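Local coordinates for 27kDa outer membrane protein (Silicibacter pomeroyi, PDB 3GYK), which probably acts as a thiol-disulfide oxidoreductase, of which this chain is the DsbA-like thioredoxin domain, at residues Glu21-Val26 / Pro52-Leu56; Phe30-Cys34 / Pro62-Ser68; Ala86-Leu91 / Ile106-Leu112. One frame throughout, in Å; residues are numbered along the deposited sequence. Where two conformers were deposited one is given.

In the fold
The contacts run from the far end of the sheet to the helical region inserted into the thioredoxin fold. Contact 1 pairs the starts of strands 24-30 and 54-60; contact 2 lies at and just beyond the C-terminal ends of the same strands, its centre about 26 Å away on the opposite side of the chain's centre. Contact 2 contains Cys34, the first cysteine of a probably redox-active CxxC, so the likely active site is here, far from contact 1. Contact 3 joins two helices of the inserted region, its centre about 17 Å from that of contact 2. These two touch: Tyr32 OH lies 2.9 Å from His88 ND1, a probable hydrogen bond, and Phe30 CZ packs 3.5 Å from His88 CE1.

Contact 1: residues Glu21-Val26 / Pro52-Leu56; sequences EGDVTV and PNVRL
Build strands 24-26 and 54-56 as parallel neighbours, axes 4.7 Å apart at closest approach and N-to-C directions 32° apart, with Val24 level with Val54, Thr25 with Arg55 and Val26 with Leu56. All six residues are extended (phi -98° to -127°, psi 118° to 134°). Arg55 supplies both strand-to-strand backbone hydrogen bonds: its N donates to Val24 O (2.9 Å) and its O accepts from Val26 N (2.8 Å). Ahead of the strands, Gly22 (-60°/151°) leads into a kink at Asp23 (-87°/-6°), beside Asn53 (-115°/23°). Gly22 CA rests 3.3 Å from Asn53 O, so close that a CB would clash with that oxygen; Asp23 N makes two weak hydrogen bonds, to Asn53 O (3.1 Å) and Asn53 OD1 (3.3 Å). Asp23, with chi1 p, keeps its carboxylate near the Asn53 amide, but its strong partner is Arg172, in a salt bridge.

Val24, Val26, Val54 and Leu56 point to one face of the sheet. The valines are all t, and Leu56 is t,p. Val26 CG2 meets Val54 CG1, and Val26 CG1 meets Leu56 CD1, both at 4.0 Å. Helix 161-174 packs on Val24 and Val54, helix 35-50 on Val54 and Leu56. Thr25 and Arg55 occupy the other face. Arg55 is extended (t,t,t) until chi4 turns to -86°, which lets NH1 donate to OG1 of Thr25 (chi1 m) at 2.9 Å; NH2 reaches Phe9 O.

Joined through helix 35-50, the strands form the right-handed beta-alpha-beta crossover of the thioredoxin core, here preceded by edge strand 16-18.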
ATOM      1  N   GLU A  21       1.271   6.857 -15.239  1.00  7.50           N
ATOM      2  CA  GLU A  21       0.421   6.658 -16.435  1.00  8.45           C
ATOM      3  C   GLU A  21       0.508   5.251 -17.045  1.00  7.34           C
ATOM      4  O   GLU A  21       0.248   5.079 -18.251  1.00  7.01           O
ATOM      5  CB  GLU A  21       0.741   7.720 -17.501  1.00  8.25           C
ATOM      6  CG  GLU A  21       0.144   9.112 -17.226  1.00 13.03           C
ATOM      7  CD  GLU A  21      -1.351   9.081 -16.957  1.00 17.82           C
ATOM      8  OE1 GLU A  21      -2.097   8.471 -17.742  1.00 21.94           O
ATOM      9  OE2 GLU A  21      -1.778   9.665 -15.958  1.00 22.26           O
ATOM     10  N   GLY A  22       0.911   4.267 -16.242  1.00  8.63           N
ATOM     11  CA  GLY A  22       0.993   2.866 -16.683  1.00  8.64           C
ATOM     12  C   GLY A  22      -0.379   2.381 -17.135  1.00  8.55           C
ATOM     13  O   GLY A  22      -1.380   2.909 -16.669  1.00  9.75           O
ATOM     14  N   ASP A  23      -0.433   1.434 -18.057  1.00  7.80           N
ATOM     15  CA  ASP A  23      -1.741   1.042 -18.650  1.00  7.51           C
ATOM     16  C   ASP A  23      -2.479  -0.036 -17.862  1.00  7.43           C
ATOM     17  O   ASP A  23      -3.613  -0.380 -18.210  1.00  7.41           O
ATOM     18  CB  ASP A  23      -1.607   0.653 -20.127  1.00  7.68           C
ATOM     19  CG  ASP A  23      -0.861  -0.653 -20.335  1.00  8.10           C
ATOM     20  OD1 ASP A  23      -0.274  -1.198 -19.373  1.00  8.31           O
ATOM     21  OD2 ASP A  23      -0.841  -1.116 -21.494  1.00 13.26           O
ATOM     22  N   VAL A  24      -1.825  -0.573 -16.838  1.00  6.42           N
ATOM     23  CA  VAL A  24      -2.442  -1.522 -15.889  1.00  7.73           C
ATOM     24  C   VAL A  24      -2.198  -0.994 -14.480  1.00  9.00           C
ATOM     25  O   VAL A  24      -1.038  -0.698 -14.104  1.00  9.91           O
ATOM     26  CB  VAL A  24      -1.855  -2.930 -16.040  1.00  7.12           C
ATOM     27  CG1 VAL A  24      -2.361  -3.887 -14.931  1.00  7.88           C
ATOM     28  CG2 VAL A  24      -2.191  -3.477 -17.396  1.00  7.26           C
ATOM     29  N   THR A  25      -3.279  -0.867 -13.704  1.00  9.42           N
ATOM     30  CA  THR A  25      -3.166  -0.524 -12.277  1.00  9.09           C
ATOM     31  C   THR A  25      -3.276  -1.755 -11.390  1.00 10.36           C
ATOM     32  O   THR A  25      -4.225  -2.550 -11.530  1.00  9.88           O
ATOM     33  CB  THR A  25      -4.248   0.496 -11.849  1.00  9.46           C
ATOM     34  OG1 THR A  25      -4.053   1.704 -12.581  1.00  9.34           O
ATOM     35  CG2 THR A  25      -4.138   0.836 -10.350  1.00  8.35           C
ATOM     36  N   VAL A  26      -2.303  -1.900 -10.492  1.00  9.83           N
ATOM     37  CA  VAL A  26      -2.342  -2.930  -9.448  1.00 10.57           C
ATOM     38  C   VAL A  26      -2.605  -2.229  -8.137  1.00 10.91           C
ATOM     39  O   VAL A  26      -1.874  -1.289  -7.791  1.00 11.71           O
ATOM     40  CB  VAL A  26      -1.005  -3.717  -9.359  1.00 10.21           C
ATOM     41  CG1 VAL A  26      -0.997  -4.634  -8.115  1.00 10.51           C
ATOM     42  CG2 VAL A  26      -0.772  -4.507 -10.638  1.00 10.71           C
ATOM     43  N   PRO A  52       7.804  -1.476 -16.562  1.00  7.01           N
ATOM     44  CA  PRO A  52       7.747  -0.033 -16.376  1.00  7.16           C
ATOM     45  C   PRO A  52       6.397   0.568 -16.777  1.00  7.55           C
ATOM     46  O   PRO A  52       6.259   1.793 -16.791  1.00  8.89           O
ATOM     47  CB  PRO A  52       8.853   0.483 -17.307  1.00  7.38           C
ATOM     48  CG  PRO A  52       8.934  -0.510 -18.407  1.00  7.31           C
ATOM     49  CD  PRO A  52       8.593  -1.855 -17.748  1.00  5.56           C
ATOM     50  N   ASN A  53       5.426  -0.277 -17.120  1.00  7.23           N
ATOM     51  CA  ASN A  53       4.114   0.211 -17.547  1.00  6.31           C
ATOM     52  C   ASN A  53       3.021  -0.195 -16.551  1.00  7.53           C
ATOM     53  O   ASN A  53       1.838  -0.287 -16.897  1.00  6.98           O
ATOM     54  CB  ASN A  53       3.817  -0.277 -18.980  1.00  6.55           C
ATOM     55  CG  ASN A  53       2.784   0.588 -19.700  1.00  7.51           C
ATOM     56  OD1 ASN A  53       2.583   1.763 -19.368  1.00  9.65           O
ATOM     57  ND2 ASN A  53       2.176   0.026 -20.739  1.00  9.67           N
ATOM     58  N   VAL A  54       3.430  -0.452 -15.307  1.00  7.55           N
ATOM     59  CA  VAL A  54       2.500  -0.831 -14.216  1.00  8.58           C
ATOM     60  C   VAL A  54       2.417   0.345 -13.255  1.00  9.17           C
ATOM     61  O   VAL A  54       3.435   0.908 -12.823  1.00 10.26           O
ATOM     62  CB  VAL A  54       2.987  -2.096 -13.468  1.00  7.51           C
ATOM     63  CG1 VAL A  54       2.215  -2.298 -12.146  1.00 10.29           C
ATOM     64  CG2 VAL A  54       2.821  -3.360 -14.359  1.00  6.61           C
ATOM     65  N   ARG A  55       1.196   0.752 -12.974  1.00  9.78           N
ATOM     66  CA  ARG A  55       0.876   1.742 -11.985  1.00 10.13           C
ATOM     67  C   ARG A  55       0.463   1.006 -10.712  1.00 10.54           C
ATOM     68  O   ARG A  55      -0.357   0.092 -10.779  1.00  9.90           O
ATOM     69  CB  ARG A  55      -0.349   2.461 -12.489  1.00 12.01           C
ATOM     70  CG  ARG A  55      -0.795   3.619 -11.705  1.00 13.42           C
ATOM     71  CD  ARG A  55      -1.702   4.343 -12.713  1.00 18.92           C
ATOM     72  NE  ARG A  55      -2.274   5.498 -12.078  1.00 21.29           N
ATOM     73  CZ  ARG A  55      -3.381   5.463 -11.355  1.00 22.25           C
ATOM     74  NH1 ARG A  55      -4.062   4.326 -11.235  1.00 17.91           N
ATOM     75  NH2 ARG A  55      -3.810   6.581 -10.779  1.00 23.11           N
ATOM     76  N   LEU A  56       0.981   1.428  -9.563  0.50 10.02           N
ATOM     77  CA  LEU A  56       0.729   0.702  -8.308  0.50 10.01           C
ATOM     78  C   LEU A  56       0.062   1.608  -7.278  0.50 10.46           C
ATOM     79  O   LEU A  56       0.648   2.617  -6.874  0.50 10.85           O
ATOM     80  CB  LEU A  56       2.052   0.185  -7.754  0.50 10.01           C
ATOM     81  CG  LEU A  56       2.024  -0.471  -6.384  0.50  8.32           C
ATOM     82  CD1 LEU A  56       1.326  -1.802  -6.514  0.50  7.70           C
ATOM     83  CD2 LEU A  56       3.446  -0.673  -5.948  0.50  8.26           C
TER

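Contact 2: residues Phe30-Cys34 / Pro62-Ser68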
ATOM      1  N   PHE A  30      -2.750  -3.654   2.404  1.00 10.27           N
ATOM      2  CA  PHE A  30      -1.712  -4.273   3.239  1.00  9.69           C
ATOM      3  C   PHE A  30      -1.677  -3.693   4.661  1.00 10.02           C
ATOM      4  O   PHE A  30      -2.277  -2.639   4.936  1.00  9.47           O
ATOM      5  CB  PHE A  30      -0.322  -4.057   2.590  1.00  9.98           C
ATOM      6  CG  PHE A  30      -0.001  -2.607   2.350  1.00 10.94           C
ATOM      7  CD1 PHE A  30       0.483  -1.814   3.378  1.00 10.80           C
ATOM      8  CD2 PHE A  30      -0.239  -2.026   1.095  1.00 13.26           C
ATOM      9  CE1 PHE A  30       0.757  -0.460   3.173  1.00 14.38           C
ATOM     10  CE2 PHE A  30       0.014  -0.655   0.889  1.00 14.76           C
ATOM     11  CZ  PHE A  30       0.523   0.116   1.922  1.00 14.95           C
ATOM     12  N   ASP A  31      -0.949  -4.415   5.529  1.00 10.48           N
ATOM     13  CA  ASP A  31      -0.782  -4.076   6.963  1.00 10.63           C
ATOM     14  C   ASP A  31       0.692  -4.349   7.247  1.00 10.18           C
ATOM     15  O   ASP A  31       1.217  -5.398   6.848  1.00  9.46           O
ATOM     16  CB  ASP A  31      -1.715  -4.991   7.784  1.00 10.71           C
ATOM     17  CG  ASP A  31      -1.607  -4.786   9.294  1.00 11.62           C
ATOM     18  OD1 ASP A  31      -0.485  -4.935   9.832  1.00 11.70           O
ATOM     19  OD2 ASP A  31      -2.656  -4.527   9.936  1.00 11.60           O
ATOM     20  N   TYR A  32       1.360  -3.411   7.936  1.00  9.93           N
ATOM     21  CA  TYR A  32       2.813  -3.516   8.168  1.00  9.29           C
ATOM     22  C   TYR A  32       3.241  -4.659   9.083  1.00  9.29           C
ATOM     23  O   TYR A  32       4.410  -4.983   9.112  1.00  8.26           O
ATOM     24  CB  TYR A  32       3.439  -2.175   8.641  1.00  9.46           C
ATOM     25  CG  TYR A  32       3.392  -1.130   7.556  1.00 10.51           C
ATOM     26  CD1 TYR A  32       4.273  -1.196   6.462  1.00 10.84           C
ATOM     27  CD2 TYR A  32       2.460  -0.093   7.604  1.00 10.26           C
ATOM     28  CE1 TYR A  32       4.208  -0.246   5.413  1.00 12.35           C
ATOM     29  CE2 TYR A  32       2.390   0.878   6.566  1.00 11.00           C
ATOM     30  CZ  TYR A  32       3.265   0.791   5.487  1.00 11.73           C
ATOM     31  OH  TYR A  32       3.159   1.727   4.476  1.00 10.97           O
ATOM     32  N   ASN A  33       2.290  -5.291   9.781  1.00  8.98           N
ATOM     33  CA  ASN A  33       2.582  -6.426  10.626  1.00  7.98           C
ATOM     34  C   ASN A  33       2.132  -7.768  10.050  1.00  8.92           C
ATOM     35  O   ASN A  33       2.242  -8.820  10.712  1.00  8.50           O
ATOM     36  CB  ASN A  33       1.974  -6.197  12.002  1.00  8.32           C
ATOM     37  CG  ASN A  33       2.818  -5.231  12.840  1.00  8.21           C
ATOM     38  OD1 ASN A  33       4.028  -5.419  12.955  1.00 10.40           O
ATOM     39  ND2 ASN A  33       2.187  -4.209  13.416  1.00  8.64           N
ATOM     40  N   CYS A  34       1.671  -7.732   8.805  1.00  9.01           N
ATOM     41  CA  CYS A  34       1.208  -8.941   8.144  1.00 10.81           C
ATOM     42  C   CYS A  34       2.380  -9.699   7.499  1.00  9.60           C
ATOM     43  O   CYS A  34       3.060  -9.162   6.599  1.00  9.54           O
ATOM     44  CB  CYS A  34       0.128  -8.548   7.140  1.00 10.97           C
ATOM     45  SG  CYS A  34      -0.343  -9.895   6.008  1.00 18.04           S
ATOM     46  N   PRO A  62      -4.878  -1.106   7.947  1.00 11.04           N
ATOM     47  CA  PRO A  62      -4.382  -1.636   9.223  1.00  9.71           C
ATOM     48  C   PRO A  62      -5.488  -2.433   9.953  1.00 10.29           C
ATOM     49  O   PRO A  62      -6.532  -1.875  10.312  1.00 11.86           O
ATOM     50  CB  PRO A  62      -3.979  -0.374   9.989  1.00  9.08           C
ATOM     51  CG  PRO A  62      -4.917   0.722   9.426  1.00 10.06           C
ATOM     52  CD  PRO A  62      -4.897   0.378   7.929  1.00  9.71           C
ATOM     53  N   ILE A  63      -5.254  -3.726  10.127  1.00 10.26           N
ATOM     54  CA  ILE A  63      -6.255  -4.644  10.699  1.00 10.33           C
ATOM     55  C   ILE A  63      -5.694  -5.536  11.794  1.00  9.99           C
ATOM     56  O   ILE A  63      -6.439  -6.273  12.417  1.00  9.48           O
ATOM     57  CB  ILE A  63      -6.962  -5.496   9.584  1.00 11.40           C
ATOM     58  CG1 ILE A  63      -5.941  -6.304   8.775  1.00 11.77           C
ATOM     59  CG2 ILE A  63      -7.824  -4.571   8.658  1.00 11.18           C
ATOM     60  CD1 ILE A  63      -6.556  -7.308   7.744  1.00 13.25           C
ATOM     61  N   LEU A  64      -4.389  -5.462  12.042  1.00  9.28           N
ATOM     62  CA  LEU A  64      -3.737  -6.375  12.985  1.00  9.90           C
ATOM     63  C   LEU A  64      -3.371  -5.673  14.288  1.00  9.66           C
ATOM     64  O   LEU A  64      -2.529  -6.157  15.046  1.00 10.93           O
ATOM     65  CB  LEU A  64      -2.495  -7.033  12.346  1.00  8.45           C
ATOM     66  CG  LEU A  64      -2.773  -7.872  11.099  1.00 10.86           C
ATOM     67  CD1 LEU A  64      -1.496  -8.492  10.585  1.00 11.68           C
ATOM     68  CD2 LEU A  64      -3.792  -8.992  11.421  1.00 12.45           C
ATOM     69  N   GLY A  65      -4.015  -4.542  14.559  1.00 10.34           N
ATOM     70  CA  GLY A  65      -4.005  -3.984  15.910  1.00 10.93           C
ATOM     71  C   GLY A  65      -3.460  -2.570  16.001  1.00 11.18           C
ATOM     72  O   GLY A  65      -3.318  -1.869  14.984  1.00 10.34           O
ATOM     73  N   GLU A  66      -3.139  -2.151  17.223  0.50 10.91           N
ATOM     74  CA  GLU A  66      -2.756  -0.755  17.463  0.50 11.85           C
ATOM     75  C   GLU A  66      -1.410  -0.391  16.833  0.50 11.21           C
ATOM     76  O   GLU A  66      -1.232   0.738  16.372  0.50 11.80           O
ATOM     77  CB  GLU A  66      -2.760  -0.462  18.967  0.50 12.18           C
ATOM     78  CG  GLU A  66      -4.157  -0.559  19.566  0.50 15.29           C
ATOM     79  CD  GLU A  66      -4.165  -0.451  21.075  0.50 19.31           C
ATOM     80  OE1 GLU A  66      -3.453   0.429  21.621  0.50 20.86           O
ATOM     81  OE2 GLU A  66      -4.891  -1.245  21.716  0.50 20.61           O
ATOM     82  N   GLY A  67      -0.465  -1.332  16.829  1.00 10.86           N
ATOM     83  CA  GLY A  67       0.857  -1.100  16.195  1.00 10.70           C
ATOM     84  C   GLY A  67       0.672  -0.908  14.692  1.00 10.14           C
ATOM     85  O   GLY A  67       1.228   0.025  14.075  1.00 10.23           O
ATOM     86  N   SER A  68      -0.140  -1.781  14.092  1.00  9.51           N
ATOM     87  CA  SER A  68      -0.472  -1.658  12.684  1.00  9.25           C
ATOM     88  C   SER A  68      -1.141  -0.313  12.365  1.00  9.63           C
ATOM     89  O   SER A  68      -0.834   0.302  11.339  1.00  9.93           O
ATOM     90  CB  SER A  68      -1.384  -2.816  12.233  1.00  8.82           C
ATOM     91  OG  SER A  68      -0.648  -4.038  12.277  1.00  9.74           O
TER
HETATM   92  O   HOH W   1      -0.362  -1.354   9.009  1.00 10.46           O
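Asp31, just past the C-terminal end of strand 24-30, accepts four hydrogen bonds through its carboxylate. Its OD2 accepts from two successive backbone amides, Ile63 N (2.7 Å) and Leu64 N (2.9 Å). Its OD1 takes the Ser68 hydroxyl (OG to OD1 2.6 Å) and also Asn33 N at 2.8 Å, closing an Asx turn. Over the same residues a type I turn runs from Asp31 O to Cys34 N (3.1 Å) and delivers Cys34 to the N-cap of helix 35-50, where its sulfur caps a backbone N, the place the first cysteine of a thioredoxin-type CxxC takes; the redox role is likely rather than proven here. Ser68 OG, having donated to Asp31, accepts from Asn33 ND2 at 3.1 Å, while Asn33 OD1 is hydrogen-bonded to Ala98 N. A water links Tyr32 N to Ser68 O, 2.9 Å from each. Beside these polar groups, Leu64 CD1 lies 3.8 Å from Cys34 CB, and Thr145 touches Asp31, Cys34 and Ile63.

Contact 3: residues Ala86-Leu91 / Ile106-Leu112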
ATOM      1  N   ALA A  86       9.839   5.701   0.447  1.00 12.55           N
ATOM      2  CA  ALA A  86      11.020   5.227   1.169  1.00 12.15           C
ATOM      3  C   ALA A  86      10.599   4.664   2.525  1.00 12.43           C
ATOM      4  O   ALA A  86      11.109   3.620   2.974  1.00 12.62           O
ATOM      5  CB  ALA A  86      12.010   6.358   1.358  1.00 11.85           C
ATOM      6  N   PHE A  87       9.645   5.337   3.166  1.00 11.34           N
ATOM      7  CA  PHE A  87       9.177   4.906   4.492  1.00 11.56           C
ATOM      8  C   PHE A  87       8.412   3.578   4.410  1.00 11.89           C
ATOM      9  O   PHE A  87       8.635   2.664   5.229  1.00 12.88           O
ATOM     10  CB  PHE A  87       8.320   6.025   5.107  1.00 11.25           C
ATOM     11  CG  PHE A  87       8.034   5.872   6.596  1.00 10.79           C
ATOM     12  CD1 PHE A  87       8.899   5.181   7.455  1.00 10.73           C
ATOM     13  CD2 PHE A  87       6.889   6.478   7.138  1.00 11.06           C
ATOM     14  CE1 PHE A  87       8.616   5.089   8.832  1.00  9.88           C
ATOM     15  CE2 PHE A  87       6.592   6.388   8.500  1.00  9.54           C
ATOM     16  CZ  PHE A  87       7.467   5.696   9.356  1.00  9.39           C
ATOM     17  N   HIS A  88       7.555   3.445   3.400  1.00 11.88           N
ATOM     18  CA  HIS A  88       6.827   2.208   3.154  1.00 11.78           C
ATOM     19  C   HIS A  88       7.760   1.012   2.987  1.00 12.18           C
ATOM     20  O   HIS A  88       7.560  -0.015   3.640  1.00 11.72           O
ATOM     21  CB  HIS A  88       5.915   2.326   1.919  1.00 11.98           C
ATOM     22  CG  HIS A  88       5.319   1.026   1.509  1.00 12.38           C
ATOM     23  ND1 HIS A  88       4.166   0.537   2.073  1.00 12.63           N
ATOM     24  CD2 HIS A  88       5.740   0.084   0.629  1.00 11.92           C
ATOM     25  CE1 HIS A  88       3.885  -0.644   1.553  1.00 12.93           C
ATOM     26  NE2 HIS A  88       4.831  -0.946   0.677  1.00 12.86           N
ATOM     27  N   TRP A  89       8.765   1.138   2.112  1.00 12.08           N
ATOM     28  CA  TRP A  89       9.701   0.046   1.884  1.00 13.39           C
ATOM     29  C   TRP A  89      10.469  -0.283   3.166  1.00 12.90           C
ATOM     30  O   TRP A  89      10.728  -1.458   3.447  1.00 13.89           O
ATOM     31  CB  TRP A  89      10.710   0.348   0.747  1.00 13.41           C
ATOM     32  CG  TRP A  89      10.096   0.541  -0.648  1.00 15.33           C
ATOM     33  CD1 TRP A  89      10.380   1.565  -1.530  1.00 17.00           C
ATOM     34  CD2 TRP A  89       9.108  -0.279  -1.299  1.00 16.33           C
ATOM     35  NE1 TRP A  89       9.632   1.416  -2.688  1.00 17.41           N
ATOM     36  CE2 TRP A  89       8.847   0.297  -2.571  1.00 16.83           C
ATOM     37  CE3 TRP A  89       8.434  -1.467  -0.949  1.00 16.91           C
ATOM     38  CZ2 TRP A  89       7.930  -0.263  -3.484  1.00 17.45           C
ATOM     39  CZ3 TRP A  89       7.512  -2.026  -1.864  1.00 17.77           C
ATOM     40  CH2 TRP A  89       7.278  -1.419  -3.115  1.00 20.02           C
ATOM     41  N   ALA A  90      10.814   0.745   3.940  1.00 12.34           N
ATOM     42  CA  ALA A  90      11.642   0.538   5.145  1.00 11.26           C
ATOM     43  C   ALA A  90      10.846  -0.163   6.255  1.00 11.14           C
ATOM     44  O   ALA A  90      11.375  -1.046   6.962  1.00 11.57           O
ATOM     45  CB  ALA A  90      12.231   1.857   5.639  1.00 11.29           C
ATOM     46  N   LEU A  91       9.585   0.244   6.413  1.00 11.36           N
ATOM     47  CA  LEU A  91       8.660  -0.405   7.344  1.00 11.57           C
ATOM     48  C   LEU A  91       8.396  -1.832   6.941  1.00 11.83           C
ATOM     49  O   LEU A  91       8.506  -2.738   7.746  1.00 12.70           O
ATOM     50  CB  LEU A  91       7.326   0.343   7.414  1.00 10.99           C
ATOM     51  CG  LEU A  91       7.348   1.712   8.100  1.00 12.19           C
ATOM     52  CD1 LEU A  91       6.060   2.478   7.849  1.00 12.87           C
ATOM     53  CD2 LEU A  91       7.597   1.527   9.605  1.00 12.16           C
ATOM     54  N   ILE A 106      12.357   3.495  12.556  1.00 11.90           N
ATOM     55  CA  ILE A 106      12.449   3.435  11.087  1.00 12.09           C
ATOM     56  C   ILE A 106      12.264   4.842  10.469  1.00 11.71           C
ATOM     57  O   ILE A 106      12.991   5.198   9.552  1.00 11.34           O
ATOM     58  CB  ILE A 106      11.449   2.374  10.479  1.00 11.96           C
ATOM     59  CG1 ILE A 106      11.782   0.949  10.972  1.00 11.81           C
ATOM     60  CG2 ILE A 106      11.403   2.409   8.939  1.00 12.32           C
ATOM     61  CD1 ILE A 106      13.119   0.386  10.508  1.00 12.44           C
ATOM     62  N   ALA A 107      11.329   5.632  11.004  1.00 11.39           N
ATOM     63  CA  ALA A 107      11.101   7.008  10.533  1.00 12.16           C
ATOM     64  C   ALA A 107      12.377   7.853  10.597  1.00 12.51           C
ATOM     65  O   ALA A 107      12.707   8.529   9.622  1.00 12.05           O
ATOM     66  CB  ALA A 107       9.948   7.686  11.287  1.00 11.10           C
ATOM     67  N   ARG A 108      13.081   7.798  11.733  0.50 12.98           N
ATOM     68  CA  ARG A 108      14.376   8.459  11.878  0.50 13.56           C
ATOM     69  C   ARG A 108      15.334   7.973  10.794  0.50 14.02           C
ATOM     70  O   ARG A 108      15.963   8.781  10.103  0.50 14.23           O
ATOM     71  CB  ARG A 108      14.984   8.208  13.266  0.50 13.69           C
ATOM     72  CG  ARG A 108      14.148   8.688  14.440  0.50 13.86           C
ATOM     73  CD  ARG A 108      14.976   8.784  15.731  0.50 14.41           C
ATOM     74  NE  ARG A 108      15.477   7.492  16.203  0.50 14.76           N
ATOM     75  CZ  ARG A 108      14.742   6.610  16.887  0.50 14.22           C
ATOM     76  NH1 ARG A 108      13.466   6.874  17.183  0.50 11.35           N
ATOM     77  NH2 ARG A 108      15.285   5.463  17.283  0.50 14.47           N
ATOM     78  N   GLU A 109      15.422   6.652  10.644  1.00 14.44           N
ATOM     79  CA  GLU A 109      16.320   6.024   9.669  1.00 15.47           C
ATOM     80  C   GLU A 109      16.121   6.549   8.245  1.00 15.62           C
ATOM     81  O   GLU A 109      17.107   6.746   7.522  1.00 16.22           O
ATOM     82  CB  GLU A 109      16.166   4.502   9.684  1.00 16.04           C
ATOM     83  CG  GLU A 109      16.764   3.848  10.915  1.00 19.37           C
ATOM     84  CD  GLU A 109      17.000   2.340  10.763  1.00 22.28           C
ATOM     85  OE1 GLU A 109      16.646   1.744   9.721  1.00 21.04           O
ATOM     86  OE2 GLU A 109      17.572   1.753  11.709  1.00 24.95           O
ATOM     87  N   VAL A 110      14.873   6.819   7.870  1.00 14.66           N
ATOM     88  CA  VAL A 110      14.569   7.349   6.524  1.00 14.74           C
ATOM     89  C   VAL A 110      14.592   8.883   6.463  1.00 14.34           C
ATOM     90  O   VAL A 110      14.318   9.479   5.422  1.00 14.31           O
ATOM     91  CB  VAL A 110      13.252   6.781   5.905  1.00 14.84           C
ATOM     92  CG1 VAL A 110      13.276   5.264   5.863  1.00 15.04           C
ATOM     93  CG2 VAL A 110      12.009   7.285   6.627  1.00 15.84           C
ATOM     94  N   GLY A 111      14.903   9.513   7.588  1.00 13.38           N
ATOM     95  CA  GLY A 111      15.121  10.948   7.608  1.00 13.34           C
ATOM     96  C   GLY A 111      13.897  11.804   7.859  1.00 13.06           C
ATOM     97  O   GLY A 111      13.921  13.015   7.593  1.00 14.25           O
ATOM     98  N   LEU A 112      12.841  11.196   8.390  1.00 11.82           N
ATOM     99  CA  LEU A 112      11.659  11.946   8.790  1.00 11.19           C
ATOM    100  C   LEU A 112      11.867  12.711  10.086  1.00 11.22           C
ATOM    101  O   LEU A 112      12.559  12.246  11.000  1.00 11.09           O
ATOM    102  CB  LEU A 112      10.462  11.009   8.943  1.00 10.44           C
ATOM    103  CG  LEU A 112       9.948  10.438   7.627  1.00 10.22           C
ATOM    104  CD1 LEU A 112       9.093   9.190   7.894  1.00  8.17           C
ATOM    105  CD2 LEU A 112       9.143  11.502   6.846  1.00 10.71           C
TER
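Start at Ile106, whose CG2 is the busiest atom of its side chain: it sits 3.4 Å from Ala90 CB, 3.9 Å from Phe87 CE1 at the edge of that ring, and 4.0 Å from Leu91 CD2. The small Ala90 lets helix 84-92 come close, with CA atoms 6.6 Å apart at Leu91 and Ile106. A bound sulfate, probably from the crystallisation liquor, lies about 3 Å from the Ile106 side chain. Next, Ala107 puts CB 3.7 Å from Phe87 CZ, and it also meets Thr114 and Leu117 of helix 114-120.

Both segments belong to the helical region that the DsbA family inserts into the thioredoxin fold, here between strands 54-60 and 147-150, and the side chains that meet across the seam are all apolar; the other side of helix 84-92 carries His88, whose ND1 is hydrogen-bonded to Tyr32 OH.

Arg108 and Glu109 make no contact with helix 84-92, and the next turn brings Val110 back to it. Val110 CG1 lies 3.6 Å from Ala90 CB and CG2 3.8 Å from Phe87 CD1, the backbones being nearest at Phe87 and Val110 (CA to CA 6.3 Å). Gly111, at phi 89°, ends the helix in a Schellman motif: Gly111 N bonds to Arg108 O (2.8 Å) and Leu112 N to Ala107 O (2.9 Å). That reversal turns Leu112 back towards Phe87, and its CD1 sits over the ring face, 3.7 Å from the centroid and 15° off the normal, a CH-pi contact.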